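PDB 6W5E: BSU-2 beta-lactamase from Bacillus subtilis, which probably hydrolyses the beta-lactam ring of penicillin-type antibiotics, as a serine beta-lactamase of class D. Local coordinates for residues 169-172 with 173-176; 107-110 with 111-114; 255-258 with 259-263. All coordinates share one frame; numbering follows the deposited sequence.

Contact 1: 169-172 with 173-176; sequences TISP and LEQE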
loop_
_atom_site.group_PDB
_atom_site.type_symbol
_atom_site.label_atom_id
_atom_site.label_comp_id
_atom_site.label_asym_id
_atom_site.label_seq_id
_atom_site.Cartn_x
_atom_site.Cartn_y
_atom_site.Cartn_z
ATOM N N THR A 169 -9.380 5.179 -9.004
ATOM C CA THR A 169 -8.200 4.655 -9.674
ATOM C C THR A 169 -6.999 5.537 -9.362
ATOM O O THR A 169 -7.137 6.727 -9.070
ATOM C CB THR A 169 -8.400 4.582 -11.194
ATOM O OG1 THR A 169 -8.513 5.909 -11.712
ATOM C CG2 THR A 169 -9.654 3.782 -11.543
ATOM N N ILE A 170 -5.816 4.939 -9.434
ATOM C CA ILE A 170 -4.569 5.646 -9.166
ATOM C C ILE A 170 -3.465 4.922 -9.925
ATOM O O ILE A 170 -3.460 3.689 -10.004
ATOM C CB ILE A 170 -4.292 5.721 -7.645
ATOM C CG1 ILE A 170 -3.055 6.579 -7.356
ATOM C CG2 ILE A 170 -4.191 4.317 -7.038
ATOM C CD1 ILE A 170 -2.805 6.821 -5.890
ATOM N N SER A 171 -2.552 5.679 -10.523
ATOM C CA SER A 171 -1.496 5.005 -11.267
ATOM C C SER A 171 -0.398 4.549 -10.315
ATOM O O SER A 171 -0.254 5.084 -9.209
ATOM C CB SER A 171 -0.904 5.929 -12.326
ATOM O OG SER A 171 -0.032 6.870 -11.732
ATOM N N PRO A 172 0.401 3.557 -10.721
ATOM C CA PRO A 172 1.551 3.175 -9.891
ATOM C C PRO A 172 2.481 4.339 -9.571
ATOM O O PRO A 172 2.955 4.445 -8.432
ATOM C CB PRO A 172 2.209 2.065 -10.714
ATOM C CG PRO A 172 1.045 1.411 -11.403
ATOM C CD PRO A 172 0.127 2.559 -11.772
ATOM N N LEU A 173 2.717 5.245 -10.525
ATOM C CA LEU A 173 3.553 6.407 -10.235
ATOM C C LEU A 173 2.887 7.337 -9.223
ATOM O O LEU A 173 3.567 7.904 -8.360
ATOM C CB LEU A 173 3.910 7.149 -11.524
ATOM C CG LEU A 173 5.117 6.549 -12.248
ATOM C CD1 LEU A 173 5.236 7.062 -13.681
ATOM C CD2 LEU A 173 6.397 6.808 -11.453
ATOM N N GLU A 174 1.559 7.495 -9.302
ATOM C CA GLU A 174 0.855 8.310 -8.312
ATOM C C GLU A 174 0.915 7.672 -6.926
ATOM O O GLU A 174 1.019 8.380 -5.913
ATOM C CB GLU A 174 -0.596 8.542 -8.745
ATOM C CG GLU A 174 -0.744 9.532 -9.898
ATOM C CD GLU A 174 -2.158 9.629 -10.441
ATOM O OE1 GLU A 174 -2.857 8.595 -10.521
ATOM O OE2 GLU A 174 -2.572 10.759 -10.790
ATOM N N GLN A 175 0.844 6.341 -6.862
ATOM C CA GLN A 175 1.047 5.650 -5.592
ATOM C C GLN A 175 2.440 5.929 -5.041
ATOM O O GLN A 175 2.595 6.176 -3.837
ATOM C CB GLN A 175 0.837 4.150 -5.771
ATOM C CG GLN A 175 -0.622 3.731 -5.909
ATOM C CD GLN A 175 -1.123 2.924 -4.719
ATOM O OE1 GLN A 175 -0.743 3.174 -3.582
ATOM N NE2 GLN A 175 -1.984 1.956 -4.982
ATOM N N GLU A 176 3.466 5.897 -5.905
ATOM C CA GLU A 176 4.823 6.193 -5.451
ATOM C C GLU A 176 4.902 7.586 -4.845
ATOM O O GLU A 176 5.541 7.785 -3.807
ATOM C CB GLU A 176 5.833 6.068 -6.596
ATOM C CG GLU A 176 7.307 6.172 -6.135
ATOM C CD GLU A 176 7.779 7.604 -5.777
ATOM O OE1 GLU A 176 7.225 8.581 -6.322
ATOM O OE2 GLU A 176 8.707 7.763 -4.946
#
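S171 and E174 grip each other reciprocally, forming a capping box at the first turn of a helix. The amide of E174 donates to S171 OG (N to OG 3.0 Å), while the amide of S171 donates to E174 OE1 (N to OE1 2.9 Å) in an almost straight bond, 172° at the hydrogen. That oxygen receives it on its anti lone pair, and OE2 forms a salt bridge with R71. S171 chi1 of 77° sets OG between its own N and carbonyl carbon, within bonding range of the E174 amide. Helical backbone bonds follow from Q175 N to S171 O and from E176 N to P172 O (3.0 Å).

The apolar part belongs to I170. Its CG1 lies 3.4 Å from E174 CB, and its CD1 lies 3.8 Å from Q175 CG, the side chains of I170 and Q175 crossing at about a right angle. Q175, bent at chi2 (-112°), carries NE2 on to T77 OG1.

Buried for the most part, this start of helix 172-184 rests on the central sheet: P172 touches strands 48-54, 225-233 and 236-244, and Q175 meets V241 and W226.

Contact 2: 107-110 with 111-114; sequences EFES and WNRD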
loop_
_atom_site.group_PDB
_atom_site.type_symbol
_atom_site.label_atom_id
_atom_site.label_comp_id
_atom_site.label_asym_id
_atom_site.label_seq_id
_atom_site.Cartn_x
_atom_site.Cartn_y
_atom_site.Cartn_z
ATOM N N GLU A 107 -14.441 -14.936 2.765
ATOM C CA GLU A 107 -13.618 -15.701 1.831
ATOM C C GLU A 107 -12.366 -16.270 2.492
ATOM O O GLU A 107 -11.936 -17.380 2.161
ATOM C CB GLU A 107 -13.258 -14.842 0.615
ATOM C CG GLU A 107 -12.428 -15.578 -0.428
ATOM C CD GLU A 107 -12.006 -14.692 -1.584
ATOM O OE1 GLU A 107 -12.516 -13.557 -1.691
ATOM O OE2 GLU A 107 -11.167 -15.140 -2.398
ATOM N N PHE A 108 -11.763 -15.535 3.420
ATOM C CA PHE A 108 -10.526 -15.958 4.064
ATOM C C PHE A 108 -10.771 -16.169 5.548
ATOM O O PHE A 108 -11.360 -15.310 6.212
ATOM C CB PHE A 108 -9.412 -14.932 3.835
ATOM C CG PHE A 108 -9.069 -14.737 2.386
ATOM C CD1 PHE A 108 -8.254 -15.645 1.728
ATOM C CD2 PHE A 108 -9.568 -13.656 1.678
ATOM C CE1 PHE A 108 -7.940 -15.476 0.389
ATOM C CE2 PHE A 108 -9.258 -13.480 0.339
ATOM C CZ PHE A 108 -8.442 -14.392 -0.306
ATOM N N GLU A 109 -10.316 -17.311 6.067
ATOM C CA GLU A 109 -10.577 -17.613 7.472
ATOM C C GLU A 109 -9.943 -16.584 8.406
ATOM O O GLU A 109 -10.465 -16.344 9.502
ATOM C CB GLU A 109 -10.142 -19.039 7.814
ATOM C CG GLU A 109 -10.412 -19.454 9.266
ATOM C CD GLU A 109 -11.893 -19.412 9.651
ATOM O OE1 GLU A 109 -12.763 -19.296 8.756
ATOM O OE2 GLU A 109 -12.185 -19.491 10.866
ATOM N N SER A 110 -8.840 -15.948 7.992
ATOM C CA SER A 110 -8.230 -14.912 8.823
ATOM C C SER A 110 -9.137 -13.701 8.999
ATOM O O SER A 110 -8.897 -12.886 9.895
ATOM C CB SER A 110 -6.888 -14.471 8.234
ATOM O OG SER A 110 -7.083 -13.812 6.997
ATOM N N TRP A 111 -10.163 -13.560 8.160
ATOM C CA TRP A 111 -11.137 -12.485 8.299
ATOM C C TRP A 111 -12.239 -12.815 9.292
ATOM O O TRP A 111 -12.952 -11.901 9.730
ATOM C CB TRP A 111 -11.811 -12.235 6.951
ATOM C CG TRP A 111 -10.903 -11.683 5.884
ATOM C CD1 TRP A 111 -9.574 -11.375 6.002
ATOM C CD2 TRP A 111 -11.270 -11.371 4.535
ATOM N NE1 TRP A 111 -9.102 -10.879 4.808
ATOM C CE2 TRP A 111 -10.119 -10.878 3.890
ATOM C CE3 TRP A 111 -12.463 -11.467 3.808
ATOM C CZ2 TRP A 111 -10.129 -10.470 2.561
ATOM C CZ3 TRP A 111 -12.467 -11.068 2.486
ATOM C CH2 TRP A 111 -11.310 -10.580 1.874
ATOM N N ASN A 112 -12.412 -14.094 9.627
ATOM C CA ASN A 112 -13.567 -14.561 10.397
ATOM C C ASN A 112 -13.254 -14.584 11.895
ATOM O O ASN A 112 -13.277 -15.616 12.562
ATOM C CB ASN A 112 -14.020 -15.927 9.893
ATOM C CG ASN A 112 -14.355 -15.920 8.416
ATOM O OD1 ASN A 112 -14.825 -14.913 7.884
ATOM N ND2 ASN A 112 -14.125 -17.049 7.743
ATOM N N ARG A 113 -12.971 -13.393 12.411
ATOM C CA ARG A 113 -12.554 -13.192 13.791
ATOM C C ARG A 113 -12.669 -11.702 14.079
ATOM O O ARG A 113 -12.753 -10.880 13.160
ATOM C CB ARG A 113 -11.105 -13.662 13.990
ATOM C CG ARG A 113 -10.098 -12.784 13.230
ATOM C CD ARG A 113 -8.633 -13.129 13.486
ATOM N NE ARG A 113 -8.269 -14.435 12.946
ATOM C CZ ARG A 113 -7.059 -14.757 12.492
ATOM N NH1 ARG A 113 -6.835 -15.977 12.026
ATOM N NH2 ARG A 113 -6.077 -13.863 12.498
ATOM N N ASP A 114 -12.669 -11.347 15.360
ATOM C CA ASP A 114 -12.602 -9.936 15.699
ATOM C C ASP A 114 -11.300 -9.364 15.158
ATOM O O ASP A 114 -10.275 -10.050 15.098
ATOM C CB ASP A 114 -12.628 -9.747 17.215
ATOM C CG ASP A 114 -13.929 -10.210 17.856
ATOM O OD1 ASP A 114 -14.976 -10.289 17.174
ATOM O OD2 ASP A 114 -13.898 -10.486 19.073
HETATM O O HOH W 1 -9.879 -16.683 12.050
HETATM O O HOH W 2 -14.235 -18.334 12.096
#
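The indole of W111 receives the F108 ring edge-on over one face: the phenyl centroid is 4.9 Å from that of the indole six-membered ring and the planes meet at 68°, a T-shaped pair. F108 CD2 makes the closest approach, 3.4 Å from W111 CZ2. F108 CB forms a CH-pi contact 4.0 Å from the centroid of the W111 five-membered ring, 3° from the normal, so backbone-proximal and distal parts of one side chain span both halves of the indole. E107 CG lies over one face of the phenyl, toward its rim, and W111 CH2 lies at its edge. The flat guanidinium of R113 has S110 O over one face, not hydrogen-bonded to R113; S110 O accepts from H115 NE2. Water 1 lies in plane at the guanidinium edge. This water accepts from R113 NE and donates to E109 O, bridging the two residues.

The polar side-chain link joins N112 and E109. N112 ND2 donates to E109 OE1 (2.8 Å) within its own amide plane, but meets the carboxylate from above; the two planes stand 70° apart. E109 bends at chi2, which brings its carboxylate back over the turn. N112 OD1 takes the R106 amide, and water 2 donates to both E109 OE2 and N112 O.

Backbone bonds from W111 N to F108 O (2.9 Å) and from N112 N to E109 O (3.0 Å) close the short 3-10 turn, and N112 centres an inverse gamma turn.

The turn belongs to the loop joining strands 98-99 and 115-116, far from the chain's centre. W111 pins it inward: its NE1 donates to E123 O, between helices 117-122 and 126-136, and its O accepts from W127 NE1 on helix 126-136.

Contact 3: 255-258 with 259-263; sequences TVDI and LKKYG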
loop_
_atom_site.group_PDB
_atom_site.type_symbol
_atom_site.label_atom_id
_atom_site.label_comp_id
_atom_site.label_asym_id
_atom_site.label_seq_id
_atom_site.Cartn_x
_atom_site.Cartn_y
_atom_site.Cartn_z
ATOM N N THR A 255 8.520 -8.251 -5.663
ATOM C CA THR A 255 9.195 -7.168 -4.961
ATOM C C THR A 255 10.291 -7.714 -4.064
ATOM O O THR A 255 11.420 -7.215 -4.064
ATOM C CB THR A 255 8.187 -6.389 -4.117
ATOM O OG1 THR A 255 7.104 -5.931 -4.937
ATOM C CG2 THR A 255 8.859 -5.195 -3.464
ATOM N N VAL A 256 9.967 -8.736 -3.272
ATOM C CA VAL A 256 10.956 -9.317 -2.369
ATOM C C VAL A 256 12.147 -9.866 -3.148
ATOM O O VAL A 256 13.301 -9.675 -2.746
ATOM C CB VAL A 256 10.293 -10.365 -1.457
ATOM C CG1 VAL A 256 11.343 -11.174 -0.719
ATOM C CG2 VAL A 256 9.351 -9.662 -0.469
ATOM N N ASP A 257 11.889 -10.542 -4.278
ATOM C CA ASP A 257 12.995 -11.037 -5.088
ATOM C C ASP A 257 13.907 -9.900 -5.538
ATOM O O ASP A 257 15.134 -10.029 -5.461
ATOM C CB ASP A 257 12.482 -11.859 -6.270
ATOM C CG ASP A 257 13.459 -12.943 -6.688
ATOM O OD1 ASP A 257 13.791 -13.811 -5.854
ATOM O OD2 ASP A 257 13.896 -12.931 -7.855
ATOM N N ILE A 258 13.337 -8.778 -5.990
ATOM C CA ILE A 258 14.145 -7.646 -6.433
ATOM C C ILE A 258 14.938 -7.069 -5.272
ATOM O O ILE A 258 16.137 -6.791 -5.397
ATOM C CB ILE A 258 13.255 -6.577 -7.096
ATOM C CG1 ILE A 258 12.624 -7.123 -8.383
ATOM C CG2 ILE A 258 14.060 -5.312 -7.366
ATOM C CD1 ILE A 258 11.498 -6.267 -8.914
ATOM N N LEU A 259 14.280 -6.874 -4.126
ATOM C CA LEU A 259 14.961 -6.253 -2.993
ATOM C C LEU A 259 16.082 -7.136 -2.459
ATOM O O LEU A 259 17.080 -6.619 -1.945
ATOM C CB LEU A 259 13.963 -5.904 -1.888
ATOM C CG LEU A 259 12.880 -4.883 -2.245
ATOM C CD1 LEU A 259 11.944 -4.668 -1.058
ATOM C CD2 LEU A 259 13.459 -3.552 -2.728
ATOM N N LYS A 260 15.938 -8.459 -2.577
ATOM C CA LYS A 260 17.021 -9.370 -2.219
ATOM C C LYS A 260 18.149 -9.323 -3.247
ATOM O O LYS A 260 19.326 -9.226 -2.884
ATOM C CB LYS A 260 16.481 -10.792 -2.080
ATOM C CG LYS A 260 15.691 -11.033 -0.801
ATOM C CD LYS A 260 15.151 -12.456 -0.752
ATOM C CE LYS A 260 14.587 -12.767 0.617
ATOM N NZ LYS A 260 13.981 -14.123 0.678
ATOM N N LYS A 261 17.804 -9.378 -4.541
ATOM C CA LYS A 261 18.814 -9.350 -5.594
ATOM C C LYS A 261 19.667 -8.096 -5.523
ATOM O O LYS A 261 20.844 -8.130 -5.889
ATOM C CB LYS A 261 18.132 -9.366 -6.958
ATOM C CG LYS A 261 17.699 -10.702 -7.479
ATOM C CD LYS A 261 17.060 -10.472 -8.839
ATOM C CE LYS A 261 16.822 -11.752 -9.581
ATOM N NZ LYS A 261 16.084 -11.432 -10.819
ATOM N N TYR A 262 19.087 -6.973 -5.104
ATOM C CA TYR A 262 19.786 -5.696 -5.091
ATOM C C TYR A 262 20.263 -5.302 -3.702
ATOM O O TYR A 262 20.635 -4.146 -3.482
ATOM C CB TYR A 262 18.954 -4.610 -5.785
ATOM C CG TYR A 262 19.023 -4.799 -7.281
ATOM C CD1 TYR A 262 20.069 -4.257 -8.009
ATOM C CD2 TYR A 262 18.087 -5.583 -7.952
ATOM C CE1 TYR A 262 20.180 -4.462 -9.373
ATOM C CE2 TYR A 262 18.185 -5.800 -9.324
ATOM C CZ TYR A 262 19.233 -5.228 -10.024
ATOM O OH TYR A 262 19.340 -5.430 -11.383
ATOM N N GLY A 263 20.278 -6.251 -2.769
ATOM C CA GLY A 263 20.978 -6.079 -1.510
ATOM C C GLY A 263 20.287 -5.217 -0.481
ATOM O O GLY A 263 20.938 -4.799 0.484
#
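V256 and K260 run side by side in the same direction, V256 CG1 lying 3.9 Å from K260 CE, so a valine methyl packs on the aliphatic part of the lysine. T255 and L259 are likewise aligned, T255 CG2 and L259 CD1 being 3.9 Å apart.

I258 and Y262 are inclined to one another. I258 CG2 is 4.1 Å from Y262 CD2, and I258 O sits in the ring plane at the phenol edge, 3.4 Å from that CD2. The same oxygen accepts from Y262 N (3.0 Å), with 144° at the hydrogen, bent more than the bonds of the preceding turns.

D257 and K261 cross at a slant. Their salt bridge is long, D257 OD2 to K261 NZ 4.0 Å, and doubtful, since it is seen in one of two D257 conformers. K261 is extended beyond CG, and its ammonium also forms salt bridges with E42 and D41.

G263, at positive phi (77°), is the C-prime residue of the Schellman motif ending helix 248-261, its N bonded to K260 O (3.1 Å). T255 and L259 face F240 on strand 236-244, while I258 meets V39 and Y262 OH binds N38 O in the N-terminal loop.

Contact 1 is mainly buried, whereas contacts 2 and 3 are only partly so; contacts 1 and 2 fall on opposite sides of the chain's centre, their centres 29 Å apart. Contact 1 opens a helix and contact 3 closes one, and both helices touch strand 236-244 of the central sheet, although the nearest atoms of the two contacts are about 11 Å apart. Contact 2 instead joins a loop to the helical region. The chemistry follows these places: two side chains each take one backbone amide at the helix start, a glycine ends the other helix with charged side chains on its outer flank, and aromatic rings, a carboxylate-amide bond and bridging waters shape the loop.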